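Local atomic coordinates of esterase LipW (Mycobacterium marinum, PDB entry 3QH4), a protein that probably hydrolyses ester bonds, as an esterase of the alpha/beta hydrolase fold. Residues D104-Q107 and C108-A112; W297-S300 and Q301-F304; A213-G216 and E217-S220. All coordinates share one frame; numbering follows the deposited sequence. Where two conformers were deposited one is given.

Contact 1 (D104-Q107 and C108-A112)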
loop_
_atom_site.group_PDB
_atom_site.type_symbol
_atom_site.label_atom_id
_atom_site.label_comp_id
_atom_site.label_asym_id
_atom_site.label_seq_id
_atom_site.Cartn_x
_atom_site.Cartn_y
_atom_site.Cartn_z
ATOM N N ASP A 104 -8.351 3.027 0.646
ATOM C CA ASP A 104 -7.749 2.459 1.846
ATOM C C ASP A 104 -8.007 3.374 3.042
ATOM O O ASP A 104 -7.199 3.460 3.977
ATOM C CB ASP A 104 -6.235 2.299 1.641
ATOM C CG ASP A 104 -5.887 1.095 0.772
ATOM O OD1 ASP A 104 -6.782 0.274 0.471
ATOM O OD2 ASP A 104 -4.689 0.956 0.469
ATOM N N HIS A 105 -9.140 4.076 3.006
ATOM C CA HIS A 105 -9.511 4.967 4.139
ATOM C C HIS A 105 -9.536 4.198 5.481
ATOM O O HIS A 105 -9.007 4.694 6.469
ATOM C CB HIS A 105 -10.860 5.604 3.803
ATOM C CG HIS A 105 -11.369 6.599 4.805
ATOM N ND1 HIS A 105 -10.801 7.846 4.986
ATOM C CD2 HIS A 105 -12.456 6.560 5.609
ATOM C CE1 HIS A 105 -11.491 8.510 5.899
ATOM N NE2 HIS A 105 -12.509 7.760 6.282
ATOM N N ARG A 106 -10.118 3.002 5.498
ATOM C CA ARG A 106 -10.184 2.221 6.739
ATOM C C ARG A 106 -8.765 1.931 7.246
ATOM O O ARG A 106 -8.481 2.109 8.425
ATOM C CB ARG A 106 -10.957 0.919 6.539
ATOM C CG ARG A 106 -11.067 0.064 7.816
ATOM C CD ARG A 106 -11.831 0.758 8.948
ATOM N NE ARG A 106 -12.055 -0.159 10.082
ATOM C CZ ARG A 106 -13.049 -1.038 10.166
ATOM N NH1 ARG A 106 -13.938 -1.180 9.165
ATOM N NH2 ARG A 106 -13.138 -1.815 11.253
ATOM N N GLN A 107 -7.885 1.462 6.350
ATOM C CA GLN A 107 -6.508 1.181 6.730
ATOM C C GLN A 107 -5.840 2.402 7.365
ATOM O O GLN A 107 -5.125 2.273 8.368
ATOM C CB GLN A 107 -5.736 0.678 5.495
ATOM C CG GLN A 107 -4.169 0.607 5.604
ATOM C CD GLN A 107 -3.672 -0.557 6.492
ATOM O OE1 GLN A 107 -3.251 -1.603 5.981
ATOM N NE2 GLN A 107 -3.687 -0.357 7.804
ATOM N N CYS A 108 -6.071 3.585 6.775
ATOM C CA CYS A 108 -5.447 4.819 7.258
ATOM C C CYS A 108 -5.972 5.150 8.648
ATOM O O CYS A 108 -5.186 5.551 9.520
ATOM C CB CYS A 108 -5.679 5.992 6.283
ATOM S SG CYS A 108 -4.699 5.807 4.759
ATOM N N LEU A 109 -7.281 4.995 8.855
ATOM C CA LEU A 109 -7.881 5.292 10.149
ATOM C C LEU A 109 -7.281 4.381 11.218
ATOM O O LEU A 109 -7.021 4.803 12.358
ATOM C CB LEU A 109 -9.406 5.117 10.123
ATOM C CG LEU A 109 -10.136 6.172 9.273
ATOM C CD1 LEU A 109 -11.544 5.651 9.018
ATOM C CD2 LEU A 109 -10.155 7.575 9.936
ATOM N N GLU A 110 -7.104 3.116 10.842
ATOM C CA GLU A 110 -6.567 2.121 11.779
ATOM C C GLU A 110 -5.135 2.437 12.139
ATOM O O GLU A 110 -4.771 2.395 13.322
ATOM C CB GLU A 110 -6.734 0.687 11.258
ATOM C CG GLU A 110 -8.215 0.270 11.040
ATOM C CD GLU A 110 -9.037 0.147 12.312
ATOM O OE1 GLU A 110 -8.472 0.003 13.421
ATOM O OE2 GLU A 110 -10.277 0.207 12.193
ATOM N N LEU A 111 -4.317 2.789 11.142
ATOM C CA LEU A 111 -2.921 3.157 11.418
ATOM C C LEU A 111 -2.836 4.374 12.341
ATOM O O LEU A 111 -2.118 4.349 13.340
ATOM C CB LEU A 111 -2.160 3.455 10.125
ATOM C CG LEU A 111 -1.899 2.279 9.185
ATOM C CD1 LEU A 111 -1.152 2.757 7.935
ATOM C CD2 LEU A 111 -1.096 1.175 9.889
ATOM N N ALA A 112 -3.570 5.438 12.007
ATOM C CA ALA A 112 -3.491 6.681 12.785
ATOM C C ALA A 112 -3.836 6.421 14.246
ATOM O O ALA A 112 -3.116 6.829 15.150
ATOM C CB ALA A 112 -4.436 7.742 12.193
HETATM O O HOH W 1 -11.313 -1.712 13.608
#

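Contact 2 (W297-S300 and Q301-F304)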
loop_
_atom_site.group_PDB
_atom_site.type_symbol
_atom_site.label_atom_id
_atom_site.label_comp_id
_atom_site.label_asym_id
_atom_site.label_seq_id
_atom_site.Cartn_x
_atom_site.Cartn_y
_atom_site.Cartn_z
ATOM N N TRP A 297 -12.974 -9.040 10.503
ATOM C CA TRP A 297 -12.563 -10.392 10.742
ATOM C C TRP A 297 -11.395 -10.398 11.722
ATOM O O TRP A 297 -10.558 -9.519 11.688
ATOM C CB TRP A 297 -12.148 -10.985 9.392
ATOM C CG TRP A 297 -11.636 -12.409 9.371
ATOM C CD1 TRP A 297 -12.056 -13.462 10.146
ATOM C CD2 TRP A 297 -10.704 -12.939 8.438
ATOM N NE1 TRP A 297 -11.359 -14.596 9.800
ATOM C CE2 TRP A 297 -10.536 -14.305 8.745
ATOM C CE3 TRP A 297 -9.926 -12.367 7.403
ATOM C CZ2 TRP A 297 -9.646 -15.130 8.049
ATOM C CZ3 TRP A 297 -9.050 -13.177 6.708
ATOM C CH2 TRP A 297 -8.912 -14.564 7.044
ATOM N N THR A 298 -11.358 -11.385 12.607
ATOM C CA THR A 298 -10.262 -11.468 13.592
ATOM C C THR A 298 -8.885 -11.373 12.899
ATOM O O THR A 298 -7.977 -10.742 13.408
ATOM C CB THR A 298 -10.342 -12.750 14.449
ATOM O OG1 THR A 298 -10.662 -13.874 13.613
ATOM C CG2 THR A 298 -11.424 -12.598 15.498
ATOM N N THR A 299 -8.733 -11.993 11.735
ATOM C CA THR A 299 -7.437 -11.954 11.049
ATOM C C THR A 299 -7.064 -10.549 10.571
ATOM O O THR A 299 -5.908 -10.122 10.727
ATOM C CB THR A 299 -7.377 -12.993 9.896
ATOM O OG1 THR A 299 -7.465 -14.305 10.460
ATOM C CG2 THR A 299 -6.081 -12.882 9.120
ATOM N N SER A 300 -8.048 -9.843 10.008
ATOM C CA SER A 300 -7.874 -8.450 9.618
ATOM C C SER A 300 -7.558 -7.591 10.824
ATOM O O SER A 300 -6.692 -6.718 10.771
ATOM C CB SER A 300 -9.125 -7.929 8.901
ATOM O OG SER A 300 -9.392 -8.791 7.783
ATOM N N GLN A 301 -8.256 -7.846 11.932
ATOM C CA GLN A 301 -7.973 -7.087 13.148
ATOM C C GLN A 301 -6.584 -7.344 13.687
ATOM O O GLN A 301 -5.921 -6.413 14.164
ATOM C CB GLN A 301 -9.043 -7.355 14.217
ATOM C CG GLN A 301 -10.420 -6.790 13.822
ATOM C CD GLN A 301 -10.478 -5.253 13.991
ATOM O OE1 GLN A 301 -10.173 -4.727 15.075
ATOM N NE2 GLN A 301 -10.857 -4.544 12.927
ATOM N N ARG A 302 -6.136 -8.597 13.620
ATOM C CA ARG A 302 -4.758 -8.907 14.029
ATOM C C ARG A 302 -3.741 -8.183 13.141
ATOM O O ARG A 302 -2.703 -7.744 13.631
ATOM C CB ARG A 302 -4.513 -10.421 14.027
ATOM C CG ARG A 302 -5.143 -11.135 15.245
ATOM C CD ARG A 302 -4.601 -12.581 15.367
ATOM N NE ARG A 302 -5.203 -13.455 14.369
ATOM C CZ ARG A 302 -6.290 -14.201 14.590
ATOM N NH1 ARG A 302 -6.794 -14.947 13.612
ATOM N NH2 ARG A 302 -6.889 -14.177 15.782
ATOM N N LEU A 303 -4.028 -8.086 11.837
ATOM C CA LEU A 303 -3.181 -7.276 10.945
ATOM C C LEU A 303 -3.102 -5.820 11.433
ATOM O O LEU A 303 -1.999 -5.292 11.609
ATOM C CB LEU A 303 -3.706 -7.333 9.473
ATOM C CG LEU A 303 -2.942 -6.314 8.591
ATOM C CD1 LEU A 303 -1.549 -6.799 8.266
ATOM C CD2 LEU A 303 -3.757 -6.048 7.303
ATOM N N PHE A 304 -4.261 -5.182 11.634
ATOM C CA PHE A 304 -4.303 -3.779 12.081
ATOM C C PHE A 304 -3.533 -3.600 13.403
ATOM O O PHE A 304 -2.814 -2.632 13.581
ATOM C CB PHE A 304 -5.738 -3.269 12.225
ATOM C CG PHE A 304 -6.551 -3.276 10.924
ATOM C CD1 PHE A 304 -5.962 -2.995 9.685
ATOM C CD2 PHE A 304 -7.916 -3.537 10.964
ATOM C CE1 PHE A 304 -6.739 -3.007 8.506
ATOM C CE2 PHE A 304 -8.701 -3.549 9.807
ATOM C CZ PHE A 304 -8.114 -3.254 8.569
HETATM O O HOH W 2 -9.079 -15.848 12.336
#

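Contact 3 (A213-G216 and E217-S220)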
loop_
_atom_site.group_PDB
_atom_site.type_symbol
_atom_site.label_atom_id
_atom_site.label_comp_id
_atom_site.label_asym_id
_atom_site.label_seq_id
_atom_site.Cartn_x
_atom_site.Cartn_y
_atom_site.Cartn_z
ATOM N N ALA A 213 -10.140 -11.912 -5.986
ATOM C CA ALA A 213 -9.718 -10.551 -5.565
ATOM C C ALA A 213 -8.525 -10.001 -6.341
ATOM O O ALA A 213 -8.614 -8.920 -6.931
ATOM C CB ALA A 213 -9.515 -10.456 -4.031
ATOM N N PHE A 214 -7.427 -10.752 -6.361
ATOM C CA PHE A 214 -6.314 -10.457 -7.256
ATOM C C PHE A 214 -5.595 -11.757 -7.532
ATOM O O PHE A 214 -5.591 -12.676 -6.702
ATOM C CB PHE A 214 -5.327 -9.433 -6.669
ATOM C CG PHE A 214 -4.756 -8.497 -7.723
ATOM C CD1 PHE A 214 -5.500 -7.395 -8.163
ATOM C CD2 PHE A 214 -3.502 -8.742 -8.278
ATOM C CE1 PHE A 214 -4.979 -6.527 -9.162
ATOM C CE2 PHE A 214 -2.956 -7.896 -9.259
ATOM C CZ PHE A 214 -3.692 -6.803 -9.716
ATOM N N ASP A 215 -4.969 -11.837 -8.702
ATOM C CA ASP A 215 -4.351 -13.085 -9.108
ATOM C C ASP A 215 -3.158 -12.819 -9.989
ATOM O O ASP A 215 -2.824 -11.646 -10.274
ATOM C CB ASP A 215 -5.399 -14.050 -9.747
ATOM C CG ASP A 215 -6.002 -13.512 -11.042
ATOM O OD1 ASP A 215 -5.237 -12.940 -11.848
ATOM O OD2 ASP A 215 -7.229 -13.707 -11.302
ATOM N N GLY A 216 -2.486 -13.910 -10.373
ATOM C CA GLY A 216 -1.236 -13.841 -11.115
ATOM C C GLY A 216 -1.418 -13.308 -12.534
ATOM O O GLY A 216 -0.513 -12.651 -13.104
ATOM N N GLU A 217 -2.562 -13.620 -13.128
ATOM C CA GLU A 217 -2.828 -13.090 -14.462
ATOM C C GLU A 217 -3.024 -11.576 -14.421
ATOM O O GLU A 217 -2.451 -10.850 -15.256
ATOM C CB GLU A 217 -3.978 -13.837 -15.120
ATOM C CG GLU A 217 -3.566 -15.267 -15.351
ATOM C CD GLU A 217 -4.619 -16.121 -16.016
ATOM O OE1 GLU A 217 -5.609 -15.584 -16.560
ATOM O OE2 GLU A 217 -4.430 -17.355 -15.995
ATOM N N ALA A 218 -3.790 -11.093 -13.450
ATOM C CA ALA A 218 -3.919 -9.649 -13.248
ATOM C C ALA A 218 -2.566 -8.998 -12.944
ATOM O O ALA A 218 -2.319 -7.878 -13.360
ATOM C CB ALA A 218 -4.922 -9.340 -12.123
ATOM N N ALA A 219 -1.695 -9.698 -12.217
ATOM C CA ALA A 219 -0.412 -9.111 -11.848
ATOM C C ALA A 219 0.435 -8.859 -13.112
ATOM O O ALA A 219 1.115 -7.817 -13.229
ATOM C CB ALA A 219 0.301 -10.004 -10.837
ATOM N N SER A 220 0.346 -9.779 -14.072
ATOM C CA SER A 220 1.047 -9.601 -15.337
ATOM C C SER A 220 0.541 -8.361 -16.097
ATOM O O SER A 220 1.354 -7.523 -16.559
ATOM C CB SER A 220 0.937 -10.838 -16.214
ATOM O OG SER A 220 1.518 -10.553 -17.478
#

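Contact 1 (D104-Q107 and C108-A112)
Arg106 and Glu110 bridge one turn of helix 105-115, the crossover helix of a beta-alpha-beta unit between strands 85-91 and 118-122 of the alpha/beta hydrolase fold. Arg106 has its CG anti to the backbone N (chi1 -179°) and then bends at chi2, which turns the guanidinium toward Glu110. NE of Arg106, not a terminal nitrogen, makes the salt bridge, 2.8 Å from OE2 of Glu110 and nearly straight at 172°. The oxygen lies in the guanidinium plane and uses its anti lone pair, although the carboxylate itself is turned 45° from that plane. Glu296 is a second acid for Arg106, while Glu110 OE1 turns to Arg113 and Arg114.

On another side of the helix, CG of Leu109 sits over one face of the His105 ring, 4.3 Å from its centroid, a CH-pi contact; Tyr78 and Thr53 hold ND1 and NE2 of the ring. Gln107 lays its amide NE2 against CG of Leu111 at 3.5 Å, with the same nitrogen bonded to Gln307 of helix 298-315. A water joins Arg106 and Glu110 a second time, accepting from Arg106 NH2 at 3.0 Å and donating to Glu110 OE2 at 2.6 Å.

Contact 2 (W297-S300 and Q301-F304)
The side chains of Thr298 and Arg302 run alongside each other in the same direction across the first turn of helix 298-315, the C-terminal helix of this alpha/beta hydrolase. The Arg302 chain bends at chi3 (-75°) and folds back over the start of the helix, so that one face of its guanidinium covers the carbonyl oxygen of Thr298, which lies 4.0 Å from CZ of Arg302. Thr298 O already accepts from Arg302 N at 2.8 Å, and the cationic group above it would probably add to its polarisation. NH1 of Arg302 comes within 3.3 Å of OG1 of Thr299. A water gathers the three polar ends: it is hydrogen-bonded to OG1 of Thr298 and to OG1 of Thr299, and accepts a weak bond from Arg302 NH1.

Farther round the turn, Phe304 sets one face of its ring against the carbonyl oxygen of Ser300, 3.4 Å from CG of Phe304, while its own N bonds to that oxygen. At the N-cap, the indole of Trp297 extends across the start of the helix, with CB of Thr299 over one face and Leu18 and Leu19 of helix 17-20 also touching it. Trp297 O receives Gln301 N, the first backbone bond of the helix.

Outward from this shell, Phe283 of strand 278-283 packs on Thr299 and Leu303, and Asp291 of helix 290-293 touches Ser300, Leu303 and Phe304. Ser300 OG is held by Leu294 O. With chi1 at -68°, Gln301 CG lies beside its backbone N and comes 3.5 Å from Trp297 O; the bend at chi2 then turns the amide toward the preceding loop, where NE2 bonds to Pro295 O and OE1 takes a hydrogen bond from NH2 of Arg114.

Contact 3 (A213-G216 and E217-S220)
A local contact at the N-terminus of helix 216-227 joins the loop after helix 203-207 to the first turn, where Phe214 packs its ring and Asp215 is the N-cap. CB of Ala218 stands over one face of the Phe214 ring, 3.9 Å from the centroid and 19° off the normal, a CH-pi contact displaced toward the rim. The closest carbon on that rim is CZ of Phe214, 3.7 Å from CB of Ala218. Beside it, CE2 of Phe214 comes 4.2 Å from CB of Ala219. Phe29 meets the Phe214 ring edge-to-face, and Ile27 touches both Phe214 and Ala218, which places the contact against the N-terminal part of the chain. The Phe214 side chain also touches the probable Ser-His-Asp triad of this alpha/beta hydrolase, formed by Ser166, His288 and Asp258.

The CG of Asp215 lies between the backbone N and the carbonyl carbon (chi1 64°), a rotation that swings the carboxylate over the first turn. OD1 of Asp215 accepts from Ala218 N at 2.8 Å in an almost straight bond of 176°, and also lies 3.0 Å from Glu217 N. The negative oxygen would thus face the positive end of the helix dipole. The other oxygen, OD2, forms a salt bridge with NE of Arg26; in the Glu217 conformer described, OE1 also pairs with NH2 of Arg26, so that arginine may serve both acids. Backbone bonds then begin the helix, with Asp215 O taking Ala219 N at 3.0 Å and Gly216 O taking Ser220 N at 3.2 Å.

In the fold
Along the chain contact 1 comes first, then contact 3, then contact 2. Contacts 1 and 2 lie on neighbouring helices, 105-115 and 298-315, with centres about 13 Å apart, and touch: CD2 of Phe304 is 3.8 Å from CG of Glu110. The crossover helix thus packs against the C-terminal helix. Contact 3, at the start of helix 216-227, touches neither; its centre is about 24 Å from that of contact 1, across the centre of the chain, and about 23 Å from that of contact 2. The side chains of Asp104 and Phe214 lie near the probable nucleophile elbow without touching it, so contacts 1 and 3 approach the likely catalytic region from different parts of the fold.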